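Long-range contacts in RTX toxin (Vibrio vulnificus CMCP6, PDB 6A7H), which probably cleaves and inactivates the small GTPases Ras and Rap1 as a specific endopeptidase of a bacterial toxin: residues Leu305-Val310 / Lys430-Tyr435; Gly317-Asn322 / Asp466-Thr471. All coordinates share one frame; numbering follows the deposited sequence.

Contact 1: Leu305-Val310 / Lys430-Tyr435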
loop_
_atom_site.group_PDB
_atom_site.type_symbol
_atom_site.label_atom_id
_atom_site.label_comp_id
_atom_site.label_asym_id
_atom_site.label_seq_id
_atom_site.Cartn_x
_atom_site.Cartn_y
_atom_site.Cartn_z
ATOM N N LEU A 305 0.338 -5.128 -25.205
ATOM C CA LEU A 305 1.063 -3.903 -25.525
ATOM C C LEU A 305 1.267 -3.037 -24.298
ATOM O O LEU A 305 0.335 -2.851 -23.517
ATOM C CB LEU A 305 0.306 -3.061 -26.547
ATOM C CG LEU A 305 -0.013 -3.567 -27.933
ATOM C CD1 LEU A 305 -0.467 -2.378 -28.750
ATOM C CD2 LEU A 305 1.221 -4.183 -28.521
ATOM N N LEU A 306 2.461 -2.470 -24.154
ATOM C CA LEU A 306 2.729 -1.507 -23.090
ATOM C C LEU A 306 2.992 -0.147 -23.704
ATOM O O LEU A 306 3.986 0.046 -24.408
ATOM C CB LEU A 306 3.929 -1.938 -22.225
ATOM C CG LEU A 306 3.766 -3.221 -21.394
ATOM C CD1 LEU A 306 5.073 -3.602 -20.697
ATOM C CD2 LEU A 306 2.643 -3.062 -20.376
ATOM N N ILE A 307 2.101 0.800 -23.445
ATOM C CA ILE A 307 2.284 2.133 -23.981
ATOM C C ILE A 307 2.643 3.140 -22.894
ATOM O O ILE A 307 1.975 3.230 -21.873
ATOM C CB ILE A 307 1.039 2.604 -24.724
ATOM C CG1 ILE A 307 0.735 1.628 -25.867
ATOM C CG2 ILE A 307 1.261 4.015 -25.255
ATOM C CD1 ILE A 307 -0.472 2.011 -26.725
ATOM N N GLY A 308 3.718 3.889 -23.125
ATOM C CA GLY A 308 4.171 4.885 -22.173
ATOM C C GLY A 308 3.414 6.195 -22.280
ATOM O O GLY A 308 2.936 6.566 -23.354
ATOM N N GLU A 309 3.287 6.887 -21.152
ATOM C CA GLU A 309 2.720 8.224 -21.125
ATOM C C GLU A 309 3.688 9.107 -20.370
ATOM O O GLU A 309 4.190 8.728 -19.314
ATOM C CB GLU A 309 1.324 8.252 -20.475
ATOM C CG GLU A 309 0.702 9.651 -20.447
ATOM C CD GLU A 309 -0.682 9.710 -19.797
ATOM O OE1 GLU A 309 -1.579 8.912 -20.174
ATOM O OE2 GLU A 309 -0.878 10.586 -18.923
ATOM N N VAL A 310 3.965 10.272 -20.940
ATOM C CA VAL A 310 4.900 11.234 -20.371
ATOM C C VAL A 310 4.130 12.281 -19.570
ATOM O O VAL A 310 3.004 12.638 -19.930
ATOM C CB VAL A 310 5.751 11.905 -21.491
ATOM C CG1 VAL A 310 6.477 13.145 -20.990
ATOM C CG2 VAL A 310 6.741 10.905 -22.084
ATOM N N LYS A 430 -5.602 -10.692 -25.487
ATOM C CA LYS A 430 -4.495 -9.777 -25.258
ATOM C C LYS A 430 -4.937 -8.484 -24.577
ATOM O O LYS A 430 -6.133 -8.180 -24.485
ATOM C CB LYS A 430 -3.796 -9.474 -26.578
ATOM C CG LYS A 430 -3.635 -10.731 -27.427
ATOM C CD LYS A 430 -2.290 -10.806 -28.101
ATOM C CE LYS A 430 -2.012 -12.237 -28.533
ATOM N NZ LYS A 430 -0.684 -12.356 -29.149
ATOM N N PHE A 431 -3.959 -7.733 -24.090
ATOM C CA PHE A 431 -4.230 -6.457 -23.436
ATOM C C PHE A 431 -3.438 -5.320 -24.068
ATOM O O PHE A 431 -2.447 -5.538 -24.787
ATOM C CB PHE A 431 -3.909 -6.534 -21.933
ATOM C CG PHE A 431 -2.453 -6.831 -21.624
ATOM C CD1 PHE A 431 -1.513 -5.805 -21.558
ATOM C CD2 PHE A 431 -2.034 -8.132 -21.383
ATOM C CE1 PHE A 431 -0.171 -6.080 -21.268
ATOM C CE2 PHE A 431 -0.693 -8.418 -21.092
ATOM C CZ PHE A 431 0.242 -7.392 -21.031
ATOM N N VAL A 432 -3.904 -4.110 -23.799
ATOM C CA VAL A 432 -3.153 -2.901 -24.053
ATOM C C VAL A 432 -3.195 -2.116 -22.741
ATOM O O VAL A 432 -4.259 -1.844 -22.188
ATOM C CB VAL A 432 -3.727 -2.080 -25.235
ATOM C CG1 VAL A 432 -5.198 -1.788 -25.029
ATOM C CG2 VAL A 432 -2.941 -0.785 -25.437
ATOM N N ALA A 433 -2.028 -1.805 -22.211
ATOM C CA ALA A 433 -1.965 -1.122 -20.940
ATOM C C ALA A 433 -1.189 0.179 -21.117
ATOM O O ALA A 433 -0.235 0.241 -21.893
ATOM C CB ALA A 433 -1.324 -2.016 -19.890
ATOM N N ILE A 434 -1.624 1.220 -20.425
ATOM C CA ILE A 434 -0.946 2.498 -20.483
ATOM C C ILE A 434 -0.358 2.829 -19.115
ATOM O O ILE A 434 -1.101 3.012 -18.139
ATOM C CB ILE A 434 -1.897 3.608 -20.936
ATOM C CG1 ILE A 434 -2.390 3.323 -22.362
ATOM C CG2 ILE A 434 -1.193 4.955 -20.893
ATOM C CD1 ILE A 434 -3.584 4.147 -22.768
ATOM N N TYR A 435 0.975 2.881 -19.058
ATOM C CA TYR A 435 1.739 3.232 -17.850
ATOM C C TYR A 435 2.535 4.529 -18.017
ATOM O O TYR A 435 2.931 4.897 -19.126
ATOM C CB TYR A 435 2.722 2.120 -17.499
ATOM C CG TYR A 435 2.122 0.869 -16.896
ATOM C CD1 TYR A 435 1.572 -0.131 -17.694
ATOM C CD2 TYR A 435 2.144 0.672 -15.526
ATOM C CE1 TYR A 435 1.030 -1.276 -17.122
ATOM C CE2 TYR A 435 1.609 -0.461 -14.954
ATOM C CZ TYR A 435 1.055 -1.425 -15.743
ATOM O OH TYR A 435 0.537 -2.539 -15.133
#
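Leu305 N donates to Phe431 O at 2.8 Å, the first of five backbone bonds that join these two neighbouring strands of a four-stranded parallel sheet with strand order 1-4-2-3. Bonding then alternates, Leu305 and Ile307 each joining the two residues that flank their register partner: Leu305 O accepts from Ala433 N, Ile307 N gives to Ala433 O at 2.9 Å in an almost straight bond (177° at the hydrogen), Ile307 O accepts from Tyr435 N, and Glu309 N reaches Tyr435 O. On one face, Leu306 CD2 sits at the edge of the Phe431 ring, 4.2 Å from CE1, and meets Tyr435 CE1 at 4.0 Å as well as the Ala433 methyl. Helices 405-422 and 453-457 pack on this side. On the other face, Ile307 crosses Val432, its CD1 3.9 Å from CG2 of Val432, while Ile307 CB packs near Ile434 CG1; Val321 of helix 316-323 touches both Val432 and Ile434. At the strand end the extended Glu309 side chain, with CG anti to the backbone N (chi1 -179°), brings OE1 to a hydrogen bond with His340 NE2, and the same OE1 lies 4.0 Å from Ile434 CG2.

Contact 2: Gly317-Asn322 / Asp466-Thr471; sequences GLRFVN and DSNQFT
Asp466 meets helix 316-323 through its backbone: its O stands over one face of the Arg319 guanidinium, offset toward the rim and 4.2 Å from NH2, too far for a bond. Its carboxylate instead uses OD1 to accept from Asn316 ND2, just before the 317-322 segment. Two residues on, Asn468 makes the polar grip. Both terminal nitrogens of Arg319 converge end-on upon OD1 of Asn468, NH1 at 2.9 Å and NH2 at 3.2 Å, with the oxygen in the guanidinium plane and the amide turned only 20° from it. Arg319 gets there by running extended from the helix and then bending at chi3 (53°). NH1 also forms a salt bridge with Glu323 OE2, and NH2 a hydrogen bond with Asn316 OD1, which should restrict rotation of the guanidinium. The same Asn468 oxygen lies at the edge of the Phe320 ring, 3.5 Å from CD1. Phe470, at the start of strand 470-473, then drives its ring edge into the face of Phe320: CZ of Phe470 is 3.4 Å from CZ of Phe320, the centroids are 4.9 Å apart and the planes stand at 87°. Val291 touches Phe320, and Leu298 touches Phe470, both from helix 290-298. End-on arginine bonding to a single amide oxygen, beside a T-shaped (edge-to-face) phenylalanine pair, thus fastens a helix to the turn and second strand of the antiparallel hairpin 461-464/470-473.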
loop_
_atom_site.group_PDB
_atom_site.type_symbol
_atom_site.label_atom_id
_atom_site.label_comp_id
_atom_site.label_asym_id
_atom_site.label_seq_id
_atom_site.Cartn_x
_atom_site.Cartn_y
_atom_site.Cartn_z
ATOM N N GLY A 317 -1.351 7.733 -25.998
ATOM C CA GLY A 317 -1.760 6.390 -25.616
ATOM C C GLY A 317 -3.254 6.297 -25.329
ATOM O O GLY A 317 -3.944 5.392 -25.816
ATOM N N LEU A 318 -3.754 7.238 -24.534
ATOM C CA LEU A 318 -5.174 7.279 -24.203
ATOM C C LEU A 318 -5.999 7.531 -25.452
ATOM O O LEU A 318 -7.016 6.872 -25.672
ATOM C CB LEU A 318 -5.468 8.358 -23.155
ATOM C CG LEU A 318 -5.139 7.968 -21.713
ATOM C CD1 LEU A 318 -5.163 9.197 -20.784
ATOM C CD2 LEU A 318 -6.120 6.900 -21.259
ATOM N N ARG A 319 -5.562 8.488 -26.263
ATOM C CA ARG A 319 -6.244 8.776 -27.521
ATOM C C ARG A 319 -6.287 7.524 -28.388
ATOM O O ARG A 319 -7.348 7.144 -28.871
ATOM C CB ARG A 319 -5.556 9.912 -28.279
ATOM C CG ARG A 319 -6.153 10.180 -29.664
ATOM C CD ARG A 319 -5.218 11.028 -30.539
ATOM N NE ARG A 319 -3.880 10.435 -30.599
ATOM C CZ ARG A 319 -3.524 9.461 -31.432
ATOM N NH1 ARG A 319 -4.402 8.967 -32.301
ATOM N NH2 ARG A 319 -2.287 8.978 -31.394
ATOM N N PHE A 320 -5.132 6.879 -28.561
ATOM C CA PHE A 320 -5.020 5.729 -29.463
ATOM C C PHE A 320 -5.934 4.569 -29.060
ATOM O O PHE A 320 -6.641 4.008 -29.898
ATOM C CB PHE A 320 -3.575 5.215 -29.537
ATOM C CG PHE A 320 -3.433 3.952 -30.345
ATOM C CD1 PHE A 320 -3.243 4.013 -31.718
ATOM C CD2 PHE A 320 -3.509 2.702 -29.736
ATOM C CE1 PHE A 320 -3.119 2.850 -32.473
ATOM C CE2 PHE A 320 -3.400 1.541 -30.476
ATOM C CZ PHE A 320 -3.200 1.610 -31.851
ATOM N N VAL A 321 -5.894 4.200 -27.786
ATOM C CA VAL A 321 -6.703 3.088 -27.291
ATOM C C VAL A 321 -8.185 3.324 -27.566
ATOM O O VAL A 321 -8.929 2.380 -27.858
ATOM C CB VAL A 321 -6.473 2.870 -25.778
ATOM C CG1 VAL A 321 -7.563 2.021 -25.187
ATOM C CG2 VAL A 321 -5.132 2.202 -25.560
ATOM N N ASN A 322 -8.592 4.594 -27.500
ATOM C CA ASN A 322 -9.977 4.994 -27.734
ATOM C C ASN A 322 -10.343 5.004 -29.217
ATOM O O ASN A 322 -11.295 4.346 -29.628
ATOM C CB ASN A 322 -10.240 6.378 -27.128
ATOM C CG ASN A 322 -11.715 6.636 -26.860
ATOM O OD1 ASN A 322 -12.546 5.727 -26.933
ATOM N ND2 ASN A 322 -12.047 7.886 -26.552
ATOM N N ASP A 466 1.548 11.195 -32.757
ATOM C CA ASP A 466 0.317 11.877 -33.165
ATOM C C ASP A 466 -0.334 11.247 -34.400
ATOM O O ASP A 466 -1.516 11.474 -34.674
ATOM C CB ASP A 466 0.587 13.363 -33.443
ATOM C CG ASP A 466 0.936 14.145 -32.189
ATOM O OD1 ASP A 466 0.575 13.704 -31.072
ATOM O OD2 ASP A 466 1.555 15.222 -32.326
ATOM N N SER A 467 0.440 10.466 -35.146
ATOM C CA SER A 467 -0.065 9.824 -36.355
ATOM C C SER A 467 -0.074 8.301 -36.221
ATOM O O SER A 467 0.124 7.587 -37.205
ATOM C CB SER A 467 0.766 10.248 -37.574
ATOM O OG SER A 467 2.156 10.100 -37.334
ATOM N N ASN A 468 -0.301 7.823 -35.000
ATOM C CA ASN A 468 -0.388 6.392 -34.705
ATOM C C ASN A 468 0.823 5.564 -35.132
ATOM O O ASN A 468 0.683 4.379 -35.435
ATOM C CB ASN A 468 -1.640 5.796 -35.347
ATOM C CG ASN A 468 -2.909 6.421 -34.824
ATOM O OD1 ASN A 468 -2.947 6.935 -33.707
ATOM N ND2 ASN A 468 -3.958 6.394 -35.632
ATOM N N GLN A 469 2.004 6.176 -35.154
ATOM C CA GLN A 469 3.240 5.434 -35.409
ATOM C C GLN A 469 3.833 4.918 -34.109
ATOM O O GLN A 469 4.171 5.703 -33.228
ATOM C CB GLN A 469 4.269 6.305 -36.134
ATOM C CG GLN A 469 3.853 6.687 -37.533
ATOM C CD GLN A 469 3.621 5.470 -38.407
ATOM O OE1 GLN A 469 4.371 4.492 -38.342
ATOM N NE2 GLN A 469 2.565 5.514 -39.219
ATOM N N PHE A 470 3.962 3.599 -33.996
ATOM C CA PHE A 470 4.578 2.988 -32.822
ATOM C C PHE A 470 6.088 2.967 -32.946
ATOM O O PHE A 470 6.617 2.726 -34.029
ATOM C CB PHE A 470 4.070 1.559 -32.626
ATOM C CG PHE A 470 2.677 1.479 -32.081
ATOM C CD1 PHE A 470 2.456 1.463 -30.712
ATOM C CD2 PHE A 470 1.584 1.411 -32.935
ATOM C CE1 PHE A 470 1.159 1.386 -30.192
ATOM C CE2 PHE A 470 0.285 1.340 -32.428
ATOM C CZ PHE A 470 0.073 1.326 -31.046
ATOM N N THR A 471 6.778 3.229 -31.837
ATOM C CA THR A 471 8.217 2.973 -31.745
ATOM C C THR A 471 8.556 2.280 -30.426
ATOM O O THR A 471 7.874 2.460 -29.414
ATOM C CB THR A 471 9.064 4.262 -31.862
ATOM O OG1 THR A 471 8.512 5.282 -31.022
ATOM C CG2 THR A 471 9.102 4.759 -33.303
#

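The four segments alternate along the chain, 305-310, 317-322, 430-435, 466-471, so the two contacts interlock; their centres lie 10 Å apart. Helix 316-323 directly follows strand 304-309 and lies over the sheet face that carries Val432 and Ile434. There contact 2 touches contact 1: Ile434 CD1 packs 3.3 Å from Gly317 O, and Glu309 OE1 lies 3.6 Å from Leu318 CD1. The hairpin of contact 2 also comes back to the sheet, since Leu462 in its first strand shares backbone hydrogen bonds with Leu306 and Gly308, and Phe470 touches Ile307. Sheet, helix and hairpin are therefore packed together as one unit within the range of the Pasteurella multocida toxin C2 domain family.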